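Side-chain contacts in DNA polymerase sliding clamp (Archaeoglobus fulgidus, PDB 1RWZ), which forms a homotrimeric ring through which DNA passes and probably tethers the replicative polymerase and other proteins to DNA during replication: residues R37-D40 with A45-I48; V195-E200 with Y236-R241. One frame throughout, in Å; residues are numbered along the deposited sequence.

In the fold
Both contacts are largely buried and reach one antiparallel sheet, in which strands 45-52 and 232-238 are neighbours, so N- and C-terminal domains meet along this seam. Interaction 1 is a hairpin inside the sheet, and its chemistry is mainly that of the backbone: paired N-H and C=O groups, with one carboxylate at the turn. Interaction 2 lays helix 195-201 over strand 232-238 through leucine and tyrosine carbons, while two waters bridge its polar groups. The two meet where Tyr197 OH probably hydrogen-bonds Asp40 OD1 and where Met46 O probably accepts a hydrogen bond from Ile237 N, placing a helix side chain at the end of the hairpin and one strand beside the next.

Interaction 1: R37-D40 with A45-I48; sequences RAVD and AMVI
Ala38 and Val47 form the hydrogen-bonded pair of an antiparallel beta hairpin that joins strands 33-39 and 45-52 in the N-terminal domain. Ala38 N gives its hydrogen to Val47 O at 3.0 Å, and Val47 N returns one to Ala38 O at 2.8 Å. The ladder runs on to the turn, where Asp40 N meets Ala45 O at 3.0 Å. Val47 O also takes a CA-H...O contact from Arg37 CA (3.1 Å).

Apolar contacts divide between the sheet faces. Ala38 CB touches Val47 CG1 on one. On the other, Val39 and Met46 cross obliquely; the extended start of the methionine, CG anti to the backbone N (chi1 180°), followed by a bend at chi3, brings CE tightly against Val39 CG2 at 3.3 Å. From the same face the Arg37 side chain leads away: NE hydrogen-bonds His35 NE2 and NH1 hydrogen-bonds Pro120 O.

The polar side-chain contact closes the turn. Asp40 OD2 accepts the N-H groups of both Val44 and Ala45, and OD1 pairs with the Tyr197 hydroxyl, so both oxygens help hold the carboxylate. The nearly straight bond from Ala45 N (3.1 Å, 173° at hydrogen) reaches OD2 from above the carboxylate plane.

Interaction 2: V195-E200 with Y236-R241; sequences VDYLKE and YILAPR
Leu238 carries CG anti to its backbone N (chi1 177°), and chi2 of 59° sets its fork against two successive residues of the helix. Tyr197 and Leu198 both hold CG anti to the carbonyl carbon; in Leu198 (chi1 -67°) the chain turns back to the strand although its CB points away. The result is helix-on-sheet packing within the C-terminal domain, helix 195-201 lying over the end of strand 232-238. In PCNA rings such helices line the central channel, with the sheets outside them.

The two methyl groups of Leu238 divide the work. CD1 sits 3.7 Å from Tyr197 CB and 3.8 Å from Tyr197 CG, approaching the root of the ring obliquely. CD2 lies 3.8 Å from Leu198 CD2, where the two leucine side chains cross at about a right angle. Phe193 of strand 189-194 also packs against both leucines, extending the apolar cluster. Tyr197 CB points toward the strand, but the phenol end leads away, and its hydroxyl hydrogen-bonds Asp40 OD1 beside the hairpin; its side chain also packs on Val44 and Ala45.

Two waters bridge polar groups. One donates to both Glu200 O and Tyr236 OH, tying the helix backbone to a tyrosine whose hydroxyl also bonds Ala17 O and whose ring stacks with Phe201. Asp196 OD2 and Arg241 NH2, probably of opposite charge, remain 5.1 Å apart and are bridged rather than paired directly. The intervening water gives a hydrogen to Asp196 OD2 at 2.8 Å and accepts one from Arg241 NH2 at 3.1 Å, lying at the guanidinium edge and in its plane.

Interaction 1: R37-D40 with A45-I48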
loop_
_atom_site.group_PDB
_atom_site.type_symbol
_atom_site.label_atom_id
_atom_site.label_comp_id
_atom_site.label_asym_id
_atom_site.label_seq_id
_atom_site.Cartn_x
_atom_site.Cartn_y
_atom_site.Cartn_z
ATOM N N ARG A 37 29.865 2.773 13.112
ATOM C CA ARG A 37 29.185 3.079 14.363
ATOM C C ARG A 37 28.859 4.567 14.386
ATOM O O ARG A 37 29.602 5.377 13.825
ATOM C CB ARG A 37 30.080 2.722 15.550
ATOM C CG ARG A 37 31.297 3.621 15.668
ATOM C CD ARG A 37 32.222 3.203 16.794
ATOM N NE ARG A 37 33.004 2.020 16.454
ATOM C CZ ARG A 37 34.066 1.618 17.141
ATOM N NH1 ARG A 37 34.466 2.312 18.198
ATOM N NH2 ARG A 37 34.725 0.527 16.777
ATOM N N ALA A 38 27.748 4.921 15.025
ATOM C CA ALA A 38 27.328 6.315 15.104
ATOM C C ALA A 38 26.305 6.544 16.211
ATOM O O ALA A 38 25.552 5.644 16.574
ATOM C CB ALA A 38 26.740 6.757 13.764
ATOM N N VAL A 39 26.286 7.763 16.740
ATOM C CA VAL A 39 25.348 8.141 17.789
ATOM C C VAL A 39 24.445 9.223 17.209
ATOM O O VAL A 39 24.901 10.036 16.404
ATOM C CB VAL A 39 26.088 8.706 19.018
ATOM C CG1 VAL A 39 25.098 9.030 20.117
ATOM C CG2 VAL A 39 27.112 7.704 19.499
ATOM N N ASP A 40 23.176 9.240 17.599
ATOM C CA ASP A 40 22.268 10.241 17.057
ATOM C C ASP A 40 22.532 11.627 17.642
ATOM O O ASP A 40 23.283 11.765 18.608
ATOM C CB ASP A 40 20.800 9.830 17.257
ATOM C CG ASP A 40 20.308 10.025 18.679
ATOM O OD1 ASP A 40 19.091 10.247 18.834
ATOM O OD2 ASP A 40 21.114 9.945 19.628
ATOM N N ALA A 45 20.716 7.403 21.431
ATOM C CA ALA A 45 20.896 6.082 20.832
ATOM C C ALA A 45 22.155 5.987 19.983
ATOM O O ALA A 45 22.620 6.981 19.420
ATOM C CB ALA A 45 19.676 5.739 19.989
ATOM N N MET A 46 22.701 4.778 19.897
ATOM C CA MET A 46 23.894 4.512 19.110
ATOM C C MET A 46 23.613 3.283 18.249
ATOM O O MET A 46 22.790 2.443 18.611
ATOM C CB MET A 46 25.083 4.228 20.036
ATOM C CG MET A 46 26.406 3.930 19.325
ATOM S SD MET A 46 27.746 3.424 20.457
ATOM C CE MET A 46 28.397 4.997 20.969
ATOM N N VAL A 47 24.282 3.196 17.107
ATOM C CA VAL A 47 24.130 2.041 16.225
ATOM C C VAL A 47 25.526 1.533 15.880
ATOM O O VAL A 47 26.447 2.315 15.641
ATOM C CB VAL A 47 23.351 2.398 14.926
ATOM C CG1 VAL A 47 24.108 3.441 14.115
ATOM C CG2 VAL A 47 23.112 1.124 14.099
ATOM N N ILE A 48 25.687 0.215 15.891
ATOM C CA ILE A 48 26.964 -0.400 15.583
ATOM C C ILE A 48 26.665 -1.468 14.542
ATOM O O ILE A 48 25.915 -2.402 14.817
ATOM C CB ILE A 48 27.573 -1.082 16.817
ATOM C CG1 ILE A 48 27.654 -0.090 17.985
ATOM C CG2 ILE A 48 28.953 -1.626 16.470
ATOM C CD1 ILE A 48 27.936 -0.748 19.332
#

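Interaction 2: V195-E200 with Y236-R241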
loop_
_atom_site.group_PDB
_atom_site.type_symbol
_atom_site.label_atom_id
_atom_site.label_comp_id
_atom_site.label_asym_id
_atom_site.label_seq_id
_atom_site.Cartn_x
_atom_site.Cartn_y
_atom_site.Cartn_z
ATOM N N VAL A 195 9.603 4.371 23.786
ATOM C CA VAL A 195 9.010 3.543 22.740
ATOM C C VAL A 195 9.346 4.078 21.350
ATOM O O VAL A 195 9.537 3.299 20.416
ATOM C CB VAL A 195 7.467 3.468 22.888
ATOM C CG1 VAL A 195 6.850 2.775 21.677
ATOM C CG2 VAL A 195 7.106 2.704 24.150
ATOM N N ASP A 196 9.421 5.402 21.213
ATOM C CA ASP A 196 9.725 6.019 19.921
ATOM C C ASP A 196 10.997 5.455 19.296
ATOM O O ASP A 196 11.012 5.093 18.114
ATOM C CB ASP A 196 9.870 7.539 20.058
ATOM C CG ASP A 196 8.565 8.228 20.409
ATOM O OD1 ASP A 196 7.541 7.943 19.754
ATOM O OD2 ASP A 196 8.566 9.072 21.335
ATOM N N TYR A 197 12.066 5.390 20.082
ATOM C CA TYR A 197 13.322 4.856 19.576
ATOM C C TYR A 197 13.245 3.359 19.293
ATOM O O TYR A 197 13.741 2.895 18.267
ATOM C CB TYR A 197 14.466 5.121 20.555
ATOM C CG TYR A 197 15.080 6.496 20.417
ATOM C CD1 TYR A 197 14.536 7.599 21.079
ATOM C CD2 TYR A 197 16.206 6.693 19.622
ATOM C CE1 TYR A 197 15.108 8.867 20.952
ATOM C CE2 TYR A 197 16.784 7.954 19.486
ATOM C CZ TYR A 197 16.229 9.035 20.157
ATOM O OH TYR A 197 16.810 10.279 20.029
ATOM N N LEU A 198 12.629 2.611 20.202
ATOM C CA LEU A 198 12.508 1.166 20.036
ATOM C C LEU A 198 11.738 0.833 18.762
ATOM O O LEU A 198 12.091 -0.099 18.037
ATOM C CB LEU A 198 11.803 0.548 21.246
ATOM C CG LEU A 198 12.588 0.614 22.563
ATOM C CD1 LEU A 198 11.711 0.163 23.719
ATOM C CD2 LEU A 198 13.829 -0.265 22.455
ATOM N N LYS A 199 10.693 1.605 18.491
ATOM C CA LYS A 199 9.885 1.384 17.300
ATOM C C LYS A 199 10.725 1.636 16.049
ATOM O O LYS A 199 10.652 0.874 15.082
ATOM C CB LYS A 199 8.662 2.306 17.321
ATOM C CG LYS A 199 7.632 2.015 16.246
ATOM C CD LYS A 199 6.415 2.905 16.438
ATOM C CE LYS A 199 5.348 2.640 15.392
ATOM N NZ LYS A 199 4.209 3.589 15.547
ATOM N N GLU A 200 11.535 2.693 16.074
ATOM C CA GLU A 200 12.391 3.032 14.941
ATOM C C GLU A 200 13.421 1.927 14.691
ATOM O O GLU A 200 13.671 1.547 13.544
ATOM C CB GLU A 200 13.104 4.365 15.200
ATOM C CG GLU A 200 13.847 4.948 14.001
ATOM C CD GLU A 200 12.933 5.253 12.825
ATOM O OE1 GLU A 200 11.777 5.670 13.049
ATOM O OE2 GLU A 200 13.374 5.088 11.668
ATOM N N TYR A 236 21.790 -1.782 18.337
ATOM C CA TYR A 236 21.318 -0.465 18.732
ATOM C C TYR A 236 21.442 -0.427 20.249
ATOM O O TYR A 236 21.140 -1.410 20.932
ATOM C CB TYR A 236 19.850 -0.252 18.348
ATOM C CG TYR A 236 19.604 0.104 16.895
ATOM C CD1 TYR A 236 18.866 -0.744 16.063
ATOM C CD2 TYR A 236 20.062 1.311 16.367
ATOM C CE1 TYR A 236 18.587 -0.391 14.742
ATOM C CE2 TYR A 236 19.790 1.673 15.052
ATOM C CZ TYR A 236 19.050 0.824 14.246
ATOM O OH TYR A 236 18.751 1.203 12.956
ATOM N N ILE A 237 21.909 0.699 20.773
ATOM C CA ILE A 237 22.042 0.869 22.214
ATOM C C ILE A 237 21.190 2.087 22.532
ATOM O O ILE A 237 21.308 3.122 21.874
ATOM C CB ILE A 237 23.507 1.119 22.625
ATOM C CG1 ILE A 237 24.364 -0.080 22.205
ATOM C CG2 ILE A 237 23.595 1.327 24.141
ATOM C CD1 ILE A 237 25.847 0.084 22.455
ATOM N N LEU A 238 20.324 1.952 23.529
ATOM C CA LEU A 238 19.413 3.026 23.899
ATOM C C LEU A 238 19.547 3.420 25.361
ATOM O O LEU A 238 19.465 2.569 26.249
ATOM C CB LEU A 238 17.970 2.587 23.617
ATOM C CG LEU A 238 16.828 3.536 23.986
ATOM C CD1 LEU A 238 17.005 4.857 23.247
ATOM C CD2 LEU A 238 15.490 2.899 23.630
ATOM N N ALA A 239 19.751 4.715 25.599
ATOM C CA ALA A 239 19.880 5.243 26.961
ATOM C C ALA A 239 18.578 5.019 27.727
ATOM O O ALA A 239 17.487 5.065 27.154
ATOM C CB ALA A 239 20.215 6.744 26.911
ATOM N N PRO A 240 18.673 4.792 29.046
ATOM C CA PRO A 240 17.486 4.558 29.870
ATOM C C PRO A 240 16.838 5.803 30.467
ATOM O O PRO A 240 17.453 6.870 30.536
ATOM C CB PRO A 240 18.020 3.645 30.960
ATOM C CG PRO A 240 19.376 4.275 31.238
ATOM C CD PRO A 240 19.908 4.587 29.830
ATOM N N ARG A 241 15.585 5.646 30.883
ATOM C CA ARG A 241 14.843 6.701 31.555
ATOM C C ARG A 241 14.831 6.209 33.002
ATOM O O ARG A 241 15.383 5.149 33.292
ATOM C CB ARG A 241 13.414 6.819 31.007
ATOM C CG ARG A 241 13.351 7.309 29.556
ATOM C CD ARG A 241 11.928 7.617 29.091
ATOM N NE ARG A 241 11.912 8.115 27.711
ATOM C CZ ARG A 241 10.862 8.679 27.117
ATOM N NH1 ARG A 241 9.720 8.832 27.770
ATOM N NH2 ARG A 241 10.955 9.100 25.863
HETATM O O HOH W 1 8.832 10.124 23.865
HETATM O O HOH W 2 15.934 1.438 11.989
#